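Local coordinates for uncharacterized protein, DUF633, LMOf2365_1472 (Listeria monocytogenes str. 4b F2365, PDB 3GNL) that probably methylates N1 of adenine 22 in tRNA, as a Rossmann-like methyltransferase, though its function is unproven, at residues A[144-149]-A[178-183]; A[25-30]-A[93-98]; A[14-19]-A[33-38]; A[8-13]-A[149-154]. All coordinates share one frame; numbering follows the deposited sequence.

The four contacts are built in and around one mixed sheet. Interaction 2 is its centre, the pairing of strands 23-28 and 93-99; interaction 3, centred about 9 Å away, packs the two helices that precede and follow strand 23-28, and Val95 CG1 meets Val15 CG1 at 3.6 Å where the two adjoin. Interactions 1 and 4 both use edge strand 141-151 and share Leu149, with centres about 16 Å apart; Lys14 CB lies 3.6 Å from Leu149 CD2, joining interaction 3 to both. No ligand marks an active site, but the loop leaving strand 23-28 in interaction 2 probably corresponds to the place where class I methyltransferases usually bind S-adenosylmethionine.

Interaction 1 of 4, residues A[144-149]-A[178-183]; sequences TSEAIL and GPCLLK
Glu146 turns its carboxylate from strand 141-151 into the first turn of helix 179-184, and all hydrogen bonding between the two segments passes through one oxygen. CG stands anti to the carbonyl carbon (chi1 -57°) with the chain extended beyond it, which brings the carboxylate to the helix start. OE1 accepts from Cys180 N at 2.7 Å and from Leu181 N at 3.1 Å. The second bond is the straighter, with an N-H...O angle of 159° against 135°. Both donors come in on the anti side of OE1 but from opposite faces of the carboxylate plane, so the oxygen is gripped between two successive amides. The other oxygen, OE2, forms a salt bridge with Arg133 of helix 129-139, which, with the two amides on OE1, would hold the carboxylate's rotation. A carboxylate at the amino end of a helix should be stabilised by the helix dipole. Gly178, at positive phi, lies close to it, with CA 3.4 Å from Glu146 OE2; a CB here would run into OE1.

The helix start thus packs against the outermost strand at one side of the sheet of this Rossmann-like fold, where a classic beta bulge sets Thr144 and Ser145 both opposite Val160 of strand 154-163.

Apolar contacts flank the polar centre. Cys180 SG lies against the strand backbone, 3.9 Å from Ser145 CA. On the other flank, Leu181 CG is 3.7 Å from Glu146 CB, while Leu181 CD2 reaches along the strand to Ala147 C at 3.6 Å and Ile148 CG2 at 4.0 Å. Helix 187-208 continues this packing, Ile188 touching Ile148 and Phe189 touching Leu181.

Interaction 2 of 4, residues A[25-30]-A[93-98]; sequences IADIGS and TIVIAG
The carboxylate of Asp27 rests with OD1 against Val95 CG1 at 3.5 Å, while Ser30 OG donates to its other oxygen, OD2, from above the plane, 54° out of it. Water 1 joins Asp27 OD1 at 2.7 Å, and also links Ile28 O to Ala97 N, which donates to it. The Asp27 side chain has CG anti to the backbone N (chi1 -172°), which carries OD1 over toward the neighbouring strand.

Along the strands, three backbone bonds zip the two together in parallel: Ala26 N to Thr93 O at 2.9 Å, Val95 N to Ala26 O at 2.8 Å and Ile28 N to Val95 O at 2.9 Å. Past Ile28 the strands part, and water 3 spans the opening from Gly29 O to Ala97 O.

One face of the sheet carries Ile25, Asp27, Thr93 and Val95; Leu35 and Pro36 of helix 34-41 touch Asp27 there. On the other, Ile28 CG1 touches both Ile94 CG2 at 3.7 Å and Ile96 CG1 at 4.0 Å.

Asp27 to Ser30 form a type II beta turn, with Gly29 at positive phi. A central parallel strand ending in a glycine-containing turn, beside the fourth strand in chain order, is typical of Rossmann-like folds, including class I methyltransferases, where this loop probably borders the S-adenosylmethionine pocket.

Interaction 3 of 4, residues A[14-19]-A[33-38]; sequences KVASYI and AYLPCF
Leu35 of helix 34-41 splits its two methyls between residues of the chain at the end of helix 10-16. CD1 takes one side, pressing on Val15 CG1 at 3.5 Å, tighter than usual van der Waals contact, and standing 3.8 Å from the backbone N of Ala16. CD2 takes the other and meets Ile19 CD1 at 3.8 Å. The leucine holds CG anti to the backbone N (chi1 176°), which carries both methyls toward 14-19; it crosses Val15 at about a right angle. Ile19 comes to meet it with its CG1 arm stretched out (chi2 169°), which makes CD1 the touching atom.

Phe38, one turn further along helix 34-41, also holds CG anti to its backbone N (chi1 169°) and sets the CE2 corner of its ring 3.7 Å from Ala16 CB. The small alanine therefore sits in the angle between Leu35 and Phe38.

In 14-19, a type I beta turn runs from Ala16 to Ile19. Ser17 OG bonds back to Lys14 O at 2.7 Å and lies over the centre of one face of the Tyr18 ring, 3.9 Å above its plane. Farther out, Ile122 of strand 120-125 touches both Val15 and Ile19, and Leu8 touches Phe38.

The two helices flank strand 23-28 in sequence and pack against each other through these side chains, on the sheet. No hydrogen bond joins the segments: their contact is wholly apolar, so it holds through van der Waals packing of methyls and ring, tight at Val15 CG1 with Leu35 CD1.

Interaction 4 of 4, residues A[8-13]-A[149-154]; sequences LSKRLE and LREDNK
Glu151 grips the start of helix 10-16 with both carboxylate oxygens: Lys10 N donates to OE2 at 2.9 Å and Arg11 N to OE1 at 2.9 Å. The first amide comes in on the syn side of OE2, 31° out of the plane; the second approaches OE1 from above the plane, 42° out of it. Both N-H...O angles are 155°. The aliphatic roots close around the group, with Arg11 CB 3.4 Å from Glu151 OE1 and Lys10 CB 3.5 Å from Glu151 OE2. Leu149 adds CD1, 4.1 Å from Arg11 CA.

Water 4 forms the next layer, accepting from Arg11 NE in the guanidinium plane and donating to Glu151 OE1 at 2.8 Å. Arg11 itself is directed onward: NH1 bonds to Gln124 at the end of strand 120-125, NH2 has a long, weak ion pair with Asp31, and Leu12 CG lies over one face of the guanidinium, toward its rim.

Two features position the partners. On the helix side, Ser9 is the N-cap, its OG accepting from Leu12 N at 3.0 Å. On the strand side, Glu151 ends the first strand of a beta hairpin with a two-residue turn (Asp152, Asn153, both at positive phi) and is paired with Lys154 by backbone bonds in both directions. The Glu151 side chain extends from this end, CG anti to the backbone N, to span the gap.

The carboxylate faces amides at the positive end of a helix dipole, with the Arg11 guanidinium reached through water; the two bonds tie the helix to the hairpin, and the setting would be expected to favour the ionised form.

Interaction 1 of 4, residues A[144-149]-A[178-183]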
loop_
_atom_site.group_PDB
_atom_site.type_symbol
_atom_site.label_atom_id
_atom_site.label_comp_id
_atom_site.label_asym_id
_atom_site.label_seq_id
_atom_site.Cartn_x
_atom_site.Cartn_y
_atom_site.Cartn_z
ATOM N N THR A 144 -0.459 -3.199 11.742
ATOM C CA THR A 144 -0.902 -4.405 12.407
ATOM C C THR A 144 -0.752 -5.678 11.627
ATOM O O THR A 144 -0.663 -6.740 12.205
ATOM C CB THR A 144 -2.366 -4.271 12.813
ATOM O OG1 THR A 144 -3.123 -3.961 11.649
ATOM C CG2 THR A 144 -2.505 -3.095 13.785
ATOM N N SER A 145 -0.666 -5.573 10.296
ATOM C CA SER A 145 -0.442 -6.726 9.447
ATOM C C SER A 145 0.279 -6.208 8.212
ATOM O O SER A 145 0.126 -5.051 7.852
ATOM C CB SER A 145 -1.755 -7.358 8.961
ATOM O OG SER A 145 -2.459 -8.044 10.002
ATOM N N GLU A 146 1.072 -7.121 7.620
ATOM C CA GLU A 146 1.630 -6.882 6.263
ATOM C C GLU A 146 1.741 -8.177 5.529
ATOM O O GLU A 146 1.809 -9.279 6.111
ATOM C CB GLU A 146 3.043 -6.256 6.349
ATOM C CG GLU A 146 3.117 -4.945 7.135
ATOM C CD GLU A 146 4.551 -4.361 7.191
ATOM O OE1 GLU A 146 5.411 -5.038 7.829
ATOM O OE2 GLU A 146 4.746 -3.285 6.601
ATOM N N ALA A 147 1.780 -8.037 4.209
ATOM C CA ALA A 147 1.983 -9.169 3.338
ATOM C C ALA A 147 2.886 -8.751 2.195
ATOM O O ALA A 147 2.916 -7.584 1.809
ATOM C CB ALA A 147 0.672 -9.724 2.796
ATOM N N ILE A 148 3.566 -9.739 1.646
ATOM C CA ILE A 148 4.389 -9.548 0.440
ATOM C C ILE A 148 4.075 -10.707 -0.465
ATOM O O ILE A 148 4.008 -11.854 -0.007
ATOM C CB ILE A 148 5.930 -9.335 0.752
ATOM C CG1 ILE A 148 6.667 -8.805 -0.471
ATOM C CG2 ILE A 148 6.569 -10.525 1.433
ATOM C CD1 ILE A 148 8.080 -8.283 -0.185
ATOM N N LEU A 149 3.824 -10.413 -1.743
ATOM C CA LEU A 149 3.489 -11.489 -2.661
ATOM C C LEU A 149 4.085 -11.190 -4.017
ATOM O O LEU A 149 4.504 -10.046 -4.303
ATOM C CB LEU A 149 1.970 -11.697 -2.728
ATOM C CG LEU A 149 1.089 -10.530 -3.179
ATOM C CD1 LEU A 149 0.744 -10.525 -4.685
ATOM C CD2 LEU A 149 -0.203 -10.545 -2.368
ATOM N N GLY A 178 9.388 -3.131 6.594
ATOM C CA GLY A 178 8.082 -3.498 7.157
ATOM C C GLY A 178 8.285 -4.224 8.464
ATOM O O GLY A 178 8.928 -5.278 8.526
ATOM N N PRO A 179 7.645 -3.737 9.544
ATOM C CA PRO A 179 7.836 -4.423 10.821
ATOM C C PRO A 179 7.316 -5.860 10.880
ATOM O O PRO A 179 7.912 -6.684 11.545
ATOM C CB PRO A 179 7.094 -3.515 11.829
ATOM C CG PRO A 179 6.009 -2.880 10.969
ATOM C CD PRO A 179 6.719 -2.601 9.619
ATOM N N CYS A 180 6.216 -6.151 10.190
ATOM C CA CYS A 180 5.692 -7.504 10.149
ATOM C C CYS A 180 6.470 -8.341 9.164
ATOM O O CYS A 180 6.773 -9.504 9.434
ATOM C CB CYS A 180 4.193 -7.491 9.777
ATOM S SG CYS A 180 3.134 -6.381 10.838
ATOM N N LEU A 181 6.808 -7.747 8.016
ATOM C CA LEU A 181 7.513 -8.486 6.989
ATOM C C LEU A 181 8.896 -8.911 7.460
ATOM O O LEU A 181 9.379 -10.009 7.137
ATOM C CB LEU A 181 7.660 -7.649 5.705
ATOM C CG LEU A 181 6.327 -7.261 5.020
ATOM C CD1 LEU A 181 6.640 -6.421 3.779
ATOM C CD2 LEU A 181 5.473 -8.447 4.640
ATOM N N LEU A 182 9.529 -8.052 8.239
ATOM C CA LEU A 182 10.880 -8.464 8.645
ATOM C C LEU A 182 10.904 -9.519 9.764
ATOM O O LEU A 182 11.895 -10.210 9.905
ATOM C CB LEU A 182 11.781 -7.261 8.920
ATOM C CG LEU A 182 11.536 -6.442 10.164
ATOM C CD1 LEU A 182 12.252 -7.083 11.381
ATOM C CD2 LEU A 182 12.082 -5.048 9.902
ATOM N N LYS A 183 9.827 -9.632 10.536
ATOM C CA LYS A 183 9.663 -10.757 11.472
ATOM C C LYS A 183 9.399 -12.087 10.742
ATOM O O LYS A 183 9.957 -13.130 11.081
ATOM C CB LYS A 183 8.554 -10.487 12.496
ATOM C CG LYS A 183 8.847 -9.400 13.526
ATOM C CD LYS A 183 8.005 -9.662 14.785
ATOM C CE LYS A 183 7.531 -8.374 15.455
ATOM N NZ LYS A 183 6.182 -8.564 16.083
#

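Interaction 2 of 4, residues A[25-30]-A[93-98]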
loop_
_atom_site.group_PDB
_atom_site.type_symbol
_atom_site.label_atom_id
_atom_site.label_comp_id
_atom_site.label_asym_id
_atom_site.label_seq_id
_atom_site.Cartn_x
_atom_site.Cartn_y
_atom_site.Cartn_z
ATOM N N ILE A 25 -16.737 0.313 3.884
ATOM C CA ILE A 25 -15.393 0.554 3.281
ATOM C C ILE A 25 -15.402 1.638 2.219
ATOM O O ILE A 25 -16.429 1.929 1.604
ATOM C CB ILE A 25 -14.802 -0.717 2.702
ATOM C CG1 ILE A 25 -15.507 -1.104 1.380
ATOM C CG2 ILE A 25 -14.825 -1.901 3.746
ATOM C CD1 ILE A 25 -14.891 -2.315 0.659
ATOM N N ALA A 26 -14.249 2.251 1.988
ATOM C CA ALA A 26 -14.050 3.093 0.817
ATOM C C ALA A 26 -12.797 2.659 0.077
ATOM O O ALA A 26 -11.716 2.625 0.672
ATOM C CB ALA A 26 -13.983 4.571 1.171
ATOM N N ASP A 27 -12.964 2.324 -1.202
ATOM C CA ASP A 27 -11.890 1.894 -2.071
ATOM C C ASP A 27 -11.525 3.041 -3.019
ATOM O O ASP A 27 -12.240 3.307 -3.995
ATOM C CB ASP A 27 -12.334 0.640 -2.856
ATOM C CG ASP A 27 -11.211 0.006 -3.646
ATOM O OD1 ASP A 27 -10.048 0.389 -3.403
ATOM O OD2 ASP A 27 -11.477 -0.874 -4.487
ATOM N N ILE A 28 -10.382 3.653 -2.749
ATOM C CA ILE A 28 -9.946 4.848 -3.459
ATOM C C ILE A 28 -9.200 4.489 -4.723
ATOM O O ILE A 28 -8.189 3.768 -4.657
ATOM C CB ILE A 28 -9.058 5.654 -2.553
ATOM C CG1 ILE A 28 -9.750 5.835 -1.202
ATOM C CG2 ILE A 28 -8.673 6.967 -3.247
ATOM C CD1 ILE A 28 -11.128 6.686 -1.246
ATOM N N GLY A 29 -9.624 5.003 -5.868
ATOM C CA GLY A 29 -9.033 4.539 -7.123
ATOM C C GLY A 29 -9.315 3.078 -7.369
ATOM O O GLY A 29 -8.435 2.289 -7.800
ATOM N N SER A 30 -10.558 2.686 -7.129
ATOM C CA SER A 30 -10.932 1.267 -7.195
ATOM C C SER A 30 -10.702 0.680 -8.578
ATOM O O SER A 30 -11.035 1.306 -9.607
ATOM C CB SER A 30 -12.424 1.188 -6.890
ATOM O OG SER A 30 -12.811 -0.161 -6.753
ATOM N N THR A 93 -13.213 1.423 7.148
ATOM C CA THR A 93 -11.988 0.945 6.502
ATOM C C THR A 93 -11.760 1.685 5.189
ATOM O O THR A 93 -12.673 1.782 4.384
ATOM C CB THR A 93 -12.097 -0.534 6.279
ATOM O OG1 THR A 93 -12.251 -1.157 7.552
ATOM C CG2 THR A 93 -10.807 -1.072 5.637
ATOM N N ILE A 94 -10.530 2.149 4.922
ATOM C CA ILE A 94 -10.211 2.719 3.617
ATOM C C ILE A 94 -9.134 1.867 2.960
ATOM O O ILE A 94 -8.149 1.499 3.646
ATOM C CB ILE A 94 -9.684 4.162 3.704
ATOM C CG1 ILE A 94 -10.693 5.113 4.393
ATOM C CG2 ILE A 94 -9.303 4.693 2.301
ATOM C CD1 ILE A 94 -10.158 6.507 4.574
ATOM N N VAL A 95 -9.388 1.500 1.689
ATOM C CA VAL A 95 -8.432 0.753 0.851
ATOM C C VAL A 95 -7.850 1.699 -0.160
ATOM O O VAL A 95 -8.582 2.419 -0.806
ATOM C CB VAL A 95 -9.132 -0.392 0.093
ATOM C CG1 VAL A 95 -8.198 -1.172 -0.817
ATOM C CG2 VAL A 95 -9.837 -1.346 1.060
ATOM N N ILE A 96 -6.513 1.744 -0.269
ATOM C CA ILE A 96 -5.861 2.522 -1.358
ATOM C C ILE A 96 -4.791 1.588 -1.931
ATOM O O ILE A 96 -3.772 1.320 -1.252
ATOM C CB ILE A 96 -5.221 3.868 -0.869
ATOM C CG1 ILE A 96 -6.175 4.601 0.094
ATOM C CG2 ILE A 96 -4.861 4.758 -2.088
ATOM C CD1 ILE A 96 -5.593 5.859 0.698
ATOM N N ALA A 97 -5.039 1.095 -3.141
ATOM C CA ALA A 97 -4.181 0.092 -3.797
ATOM C C ALA A 97 -3.805 0.549 -5.204
ATOM O O ALA A 97 -4.489 1.376 -5.785
ATOM C CB ALA A 97 -4.899 -1.264 -3.847
ATOM N N GLY A 98 -2.686 0.019 -5.710
ATOM C CA GLY A 98 -2.319 0.174 -7.120
ATOM C C GLY A 98 -1.842 1.558 -7.489
ATOM O O GLY A 98 -2.046 1.996 -8.606
HETATM O O HOH W 1 -7.661 1.162 -4.333
HETATM O O HOH W 2 -7.450 -0.205 -6.588
HETATM O O HOH W 3 -5.688 2.446 -8.168
#

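Interaction 3 of 4, residues A[14-19]-A[33-38]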
loop_
_atom_site.group_PDB
_atom_site.type_symbol
_atom_site.label_atom_id
_atom_site.label_comp_id
_atom_site.label_asym_id
_atom_site.label_seq_id
_atom_site.Cartn_x
_atom_site.Cartn_y
_atom_site.Cartn_z
ATOM N N LYS A 14 -5.596 -10.585 -1.721
ATOM C CA LYS A 14 -4.871 -10.394 -0.464
ATOM C C LYS A 14 -5.329 -9.137 0.224
ATOM O O LYS A 14 -5.532 -9.123 1.427
ATOM C CB LYS A 14 -3.327 -10.475 -0.655
ATOM C CG LYS A 14 -2.551 -10.502 0.678
ATOM C CD LYS A 14 -2.954 -11.758 1.482
ATOM C CE LYS A 14 -1.981 -12.054 2.587
ATOM N NZ LYS A 14 -2.467 -13.258 3.343
ATOM N N VAL A 15 -5.502 -8.046 -0.549
ATOM C CA VAL A 15 -5.981 -6.806 0.004
ATOM C C VAL A 15 -7.365 -7.021 0.690
ATOM O O VAL A 15 -7.569 -6.579 1.832
ATOM C CB VAL A 15 -6.042 -5.710 -1.108
ATOM C CG1 VAL A 15 -6.795 -4.525 -0.625
ATOM C CG2 VAL A 15 -4.624 -5.308 -1.561
ATOM N N ALA A 16 -8.277 -7.674 -0.040
ATOM C CA ALA A 16 -9.648 -7.970 0.427
ATOM C C ALA A 16 -9.644 -8.842 1.669
ATOM O O ALA A 16 -10.572 -8.742 2.478
ATOM C CB ALA A 16 -10.439 -8.625 -0.675
ATOM N N SER A 17 -8.593 -9.654 1.823
ATOM C CA SER A 17 -8.568 -10.620 2.944
ATOM C C SER A 17 -8.492 -9.902 4.296
ATOM O O SER A 17 -8.726 -10.523 5.334
ATOM C CB SER A 17 -7.398 -11.606 2.819
ATOM O OG SER A 17 -6.195 -10.993 3.212
ATOM N N TYR A 18 -8.139 -8.620 4.294
ATOM C CA TYR A 18 -8.049 -7.807 5.497
ATOM C C TYR A 18 -9.338 -7.090 5.831
ATOM O O TYR A 18 -9.398 -6.368 6.811
ATOM C CB TYR A 18 -6.879 -6.837 5.396
ATOM C CG TYR A 18 -5.541 -7.568 5.360
ATOM C CD1 TYR A 18 -5.084 -8.289 6.479
ATOM C CD2 TYR A 18 -4.740 -7.517 4.224
ATOM C CE1 TYR A 18 -3.849 -8.962 6.454
ATOM C CE2 TYR A 18 -3.470 -8.180 4.181
ATOM C CZ TYR A 18 -3.047 -8.877 5.308
ATOM O OH TYR A 18 -1.823 -9.534 5.284
ATOM N N ILE A 19 -10.377 -7.327 5.026
ATOM C CA ILE A 19 -11.716 -6.749 5.310
ATOM C C ILE A 19 -12.497 -7.918 5.880
ATOM O O ILE A 19 -12.702 -8.886 5.204
ATOM C CB ILE A 19 -12.395 -6.277 4.003
ATOM C CG1 ILE A 19 -11.573 -5.142 3.365
ATOM C CG2 ILE A 19 -13.837 -5.811 4.273
ATOM C CD1 ILE A 19 -11.982 -4.753 1.923
ATOM N N ALA A 33 -14.158 -1.480 -9.312
ATOM C CA ALA A 33 -14.992 -1.847 -8.172
ATOM C C ALA A 33 -14.983 -3.366 -7.960
ATOM O O ALA A 33 -15.916 -3.856 -7.299
ATOM C CB ALA A 33 -16.426 -1.325 -8.372
ATOM N N TYR A 34 -13.998 -4.093 -8.491
ATOM C CA TYR A 34 -13.967 -5.550 -8.302
ATOM C C TYR A 34 -13.915 -5.880 -6.814
ATOM O O TYR A 34 -14.679 -6.765 -6.329
ATOM C CB TYR A 34 -12.739 -6.204 -8.952
ATOM C CG TYR A 34 -12.676 -6.199 -10.449
ATOM C CD1 TYR A 34 -13.812 -6.413 -11.214
ATOM C CD2 TYR A 34 -11.462 -6.004 -11.092
ATOM C CE1 TYR A 34 -13.739 -6.433 -12.620
ATOM C CE2 TYR A 34 -11.381 -5.998 -12.499
ATOM C CZ TYR A 34 -12.542 -6.207 -13.229
ATOM O OH TYR A 34 -12.473 -6.211 -14.597
ATOM N N LEU A 35 -13.014 -5.214 -6.095
ATOM C CA LEU A 35 -12.861 -5.492 -4.665
ATOM C C LEU A 35 -14.116 -5.162 -3.843
ATOM O O LEU A 35 -14.569 -6.017 -3.070
ATOM C CB LEU A 35 -11.551 -4.872 -4.143
ATOM C CG LEU A 35 -11.289 -4.991 -2.643
ATOM C CD1 LEU A 35 -9.773 -4.998 -2.354
ATOM C CD2 LEU A 35 -11.982 -3.963 -1.812
ATOM N N PRO A 36 -14.728 -3.983 -4.026
ATOM C CA PRO A 36 -15.994 -3.678 -3.339
ATOM C C PRO A 36 -17.056 -4.685 -3.654
ATOM O O PRO A 36 -17.787 -5.114 -2.745
ATOM C CB PRO A 36 -16.366 -2.319 -3.899
ATOM C CG PRO A 36 -15.036 -1.671 -4.228
ATOM C CD PRO A 36 -14.166 -2.805 -4.707
ATOM N N CYS A 37 -17.165 -5.119 -4.904
ATOM C CA CYS A 37 -18.210 -6.103 -5.239
ATOM C C CYS A 37 -17.926 -7.411 -4.529
ATOM O O CYS A 37 -18.847 -8.007 -3.979
ATOM C CB CYS A 37 -18.333 -6.314 -6.742
ATOM S SG CYS A 37 -19.079 -4.860 -7.657
ATOM N N PHE A 38 -16.673 -7.844 -4.550
ATOM C CA PHE A 38 -16.282 -9.124 -3.922
ATOM C C PHE A 38 -16.576 -9.071 -2.414
ATOM O O PHE A 38 -17.107 -10.050 -1.867
ATOM C CB PHE A 38 -14.810 -9.345 -4.162
ATOM C CG PHE A 38 -14.204 -10.479 -3.375
ATOM C CD1 PHE A 38 -14.229 -11.763 -3.896
ATOM C CD2 PHE A 38 -13.536 -10.233 -2.190
ATOM C CE1 PHE A 38 -13.617 -12.841 -3.201
ATOM C CE2 PHE A 38 -12.904 -11.292 -1.501
ATOM C CZ PHE A 38 -12.951 -12.586 -2.018
#

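Interaction 4 of 4, residues A[8-13]-A[149-154]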
loop_
_atom_site.group_PDB
_atom_site.type_symbol
_atom_site.label_atom_id
_atom_site.label_comp_id
_atom_site.label_asym_id
_atom_site.label_seq_id
_atom_site.Cartn_x
_atom_site.Cartn_y
_atom_site.Cartn_z
ATOM N N LEU A 8 -10.876 -12.444 -8.228
ATOM C CA LEU A 8 -9.923 -11.339 -8.043
ATOM C C LEU A 8 -8.507 -11.786 -8.369
ATOM O O LEU A 8 -8.168 -12.975 -8.232
ATOM C CB LEU A 8 -9.918 -10.844 -6.593
ATOM C CG LEU A 8 -11.143 -10.111 -6.060
ATOM C CD1 LEU A 8 -10.922 -9.673 -4.616
ATOM C CD2 LEU A 8 -11.522 -8.908 -6.898
ATOM N N SER A 9 -7.647 -10.832 -8.750
ATOM C CA SER A 9 -6.218 -11.099 -8.789
ATOM C C SER A 9 -5.720 -11.502 -7.387
ATOM O O SER A 9 -6.367 -11.170 -6.382
ATOM C CB SER A 9 -5.430 -9.861 -9.261
ATOM O OG SER A 9 -5.512 -8.818 -8.305
ATOM N N LYS A 10 -4.577 -12.182 -7.322
ATOM C CA LYS A 10 -4.014 -12.572 -6.025
ATOM C C LYS A 10 -3.714 -11.332 -5.196
ATOM O O LYS A 10 -3.858 -11.328 -3.976
ATOM C CB LYS A 10 -2.756 -13.431 -6.192
ATOM C CG LYS A 10 -3.050 -14.760 -6.820
ATOM C CD LYS A 10 -3.572 -15.744 -5.768
ATOM C CE LYS A 10 -3.502 -17.189 -6.291
ATOM N NZ LYS A 10 -4.708 -17.464 -7.120
ATOM N N ARG A 11 -3.277 -10.278 -5.869
ATOM C CA ARG A 11 -3.003 -8.995 -5.202
ATOM C C ARG A 11 -4.272 -8.446 -4.543
ATOM O O ARG A 11 -4.267 -8.064 -3.346
ATOM C CB ARG A 11 -2.423 -7.995 -6.221
ATOM C CG ARG A 11 -2.118 -6.610 -5.664
ATOM C CD ARG A 11 -1.626 -5.704 -6.778
ATOM N NE ARG A 11 -2.682 -5.494 -7.763
ATOM C CZ ARG A 11 -3.511 -4.448 -7.786
ATOM N NH1 ARG A 11 -3.419 -3.482 -6.878
ATOM N NH2 ARG A 11 -4.472 -4.380 -8.709
ATOM N N LEU A 12 -5.346 -8.345 -5.318
ATOM C CA LEU A 12 -6.578 -7.792 -4.759
ATOM C C LEU A 12 -7.251 -8.726 -3.788
ATOM O O LEU A 12 -7.879 -8.245 -2.855
ATOM C CB LEU A 12 -7.544 -7.314 -5.856
ATOM C CG LEU A 12 -7.053 -6.068 -6.596
ATOM C CD1 LEU A 12 -8.028 -5.848 -7.781
ATOM C CD2 LEU A 12 -6.940 -4.832 -5.709
ATOM N N GLU A 13 -7.075 -10.033 -3.961
ATOM C CA GLU A 13 -7.601 -11.015 -3.034
ATOM C C GLU A 13 -6.901 -10.830 -1.680
ATOM O O GLU A 13 -7.560 -10.846 -0.612
ATOM C CB GLU A 13 -7.363 -12.418 -3.566
ATOM C CG GLU A 13 -7.890 -13.527 -2.633
ATOM C CD GLU A 13 -7.776 -14.900 -3.256
ATOM O OE1 GLU A 13 -6.645 -15.347 -3.545
ATOM O OE2 GLU A 13 -8.824 -15.533 -3.489
ATOM N N LEU A 149 3.824 -10.413 -1.743
ATOM C CA LEU A 149 3.489 -11.489 -2.661
ATOM C C LEU A 149 4.085 -11.190 -4.017
ATOM O O LEU A 149 4.504 -10.046 -4.303
ATOM C CB LEU A 149 1.970 -11.697 -2.728
ATOM C CG LEU A 149 1.089 -10.530 -3.179
ATOM C CD1 LEU A 149 0.744 -10.525 -4.685
ATOM C CD2 LEU A 149 -0.203 -10.545 -2.368
ATOM N N ARG A 150 4.147 -12.213 -4.856
ATOM C CA ARG A 150 4.611 -12.021 -6.228
ATOM C C ARG A 150 3.473 -12.443 -7.166
ATOM O O ARG A 150 2.889 -13.505 -7.005
ATOM C CB ARG A 150 5.910 -12.817 -6.461
ATOM C CG ARG A 150 6.550 -12.596 -7.855
ATOM C CD ARG A 150 8.002 -13.061 -8.031
ATOM N NE ARG A 150 8.476 -14.019 -7.031
ATOM C CZ ARG A 150 9.472 -13.770 -6.177
ATOM N NH1 ARG A 150 9.845 -14.680 -5.302
ATOM N NH2 ARG A 150 10.107 -12.608 -6.212
ATOM N N GLU A 151 3.117 -11.584 -8.104
ATOM C CA GLU A 151 2.119 -11.927 -9.114
ATOM C C GLU A 151 2.589 -11.350 -10.449
ATOM O O GLU A 151 2.992 -10.186 -10.522
ATOM C CB GLU A 151 0.729 -11.366 -8.735
ATOM C CG GLU A 151 -0.384 -11.722 -9.728
ATOM C CD GLU A 151 -1.781 -11.450 -9.207
ATOM O OE1 GLU A 151 -2.022 -10.412 -8.519
ATOM O OE2 GLU A 151 -2.672 -12.263 -9.539
ATOM N N ASP A 152 2.528 -12.167 -11.502
ATOM C CA ASP A 152 3.041 -11.785 -12.853
ATOM C C ASP A 152 4.490 -11.242 -12.803
ATOM O O ASP A 152 4.809 -10.201 -13.400
ATOM C CB ASP A 152 2.103 -10.768 -13.541
ATOM C CG ASP A 152 0.706 -11.320 -13.797
ATOM O OD1 ASP A 152 0.537 -12.545 -13.920
ATOM O OD2 ASP A 152 -0.243 -10.517 -13.873
ATOM N N ASN A 153 5.355 -11.943 -12.073
ATOM C CA ASN A 153 6.749 -11.524 -11.838
ATOM C C ASN A 153 6.941 -10.089 -11.306
ATOM O O ASN A 153 7.932 -9.422 -11.609
ATOM C CB ASN A 153 7.618 -11.769 -13.090
ATOM C CG ASN A 153 9.103 -11.864 -12.765
ATOM O OD1 ASN A 153 9.505 -12.335 -11.688
ATOM N ND2 ASN A 153 9.932 -11.409 -13.697
ATOM N N LYS A 154 5.980 -9.597 -10.521
ATOM C CA LYS A 154 6.157 -8.315 -9.838
ATOM C C LYS A 154 5.932 -8.577 -8.360
ATOM O O LYS A 154 5.060 -9.374 -8.011
ATOM C CB LYS A 154 5.163 -7.269 -10.355
ATOM C CG LYS A 154 5.679 -6.461 -11.541
ATOM C CD LYS A 154 4.534 -5.720 -12.239
ATOM C CE LYS A 154 3.617 -6.699 -12.995
ATOM N NZ LYS A 154 2.335 -6.066 -13.432
HETATM O O HOH W 4 -2.164 -7.784 -9.517
#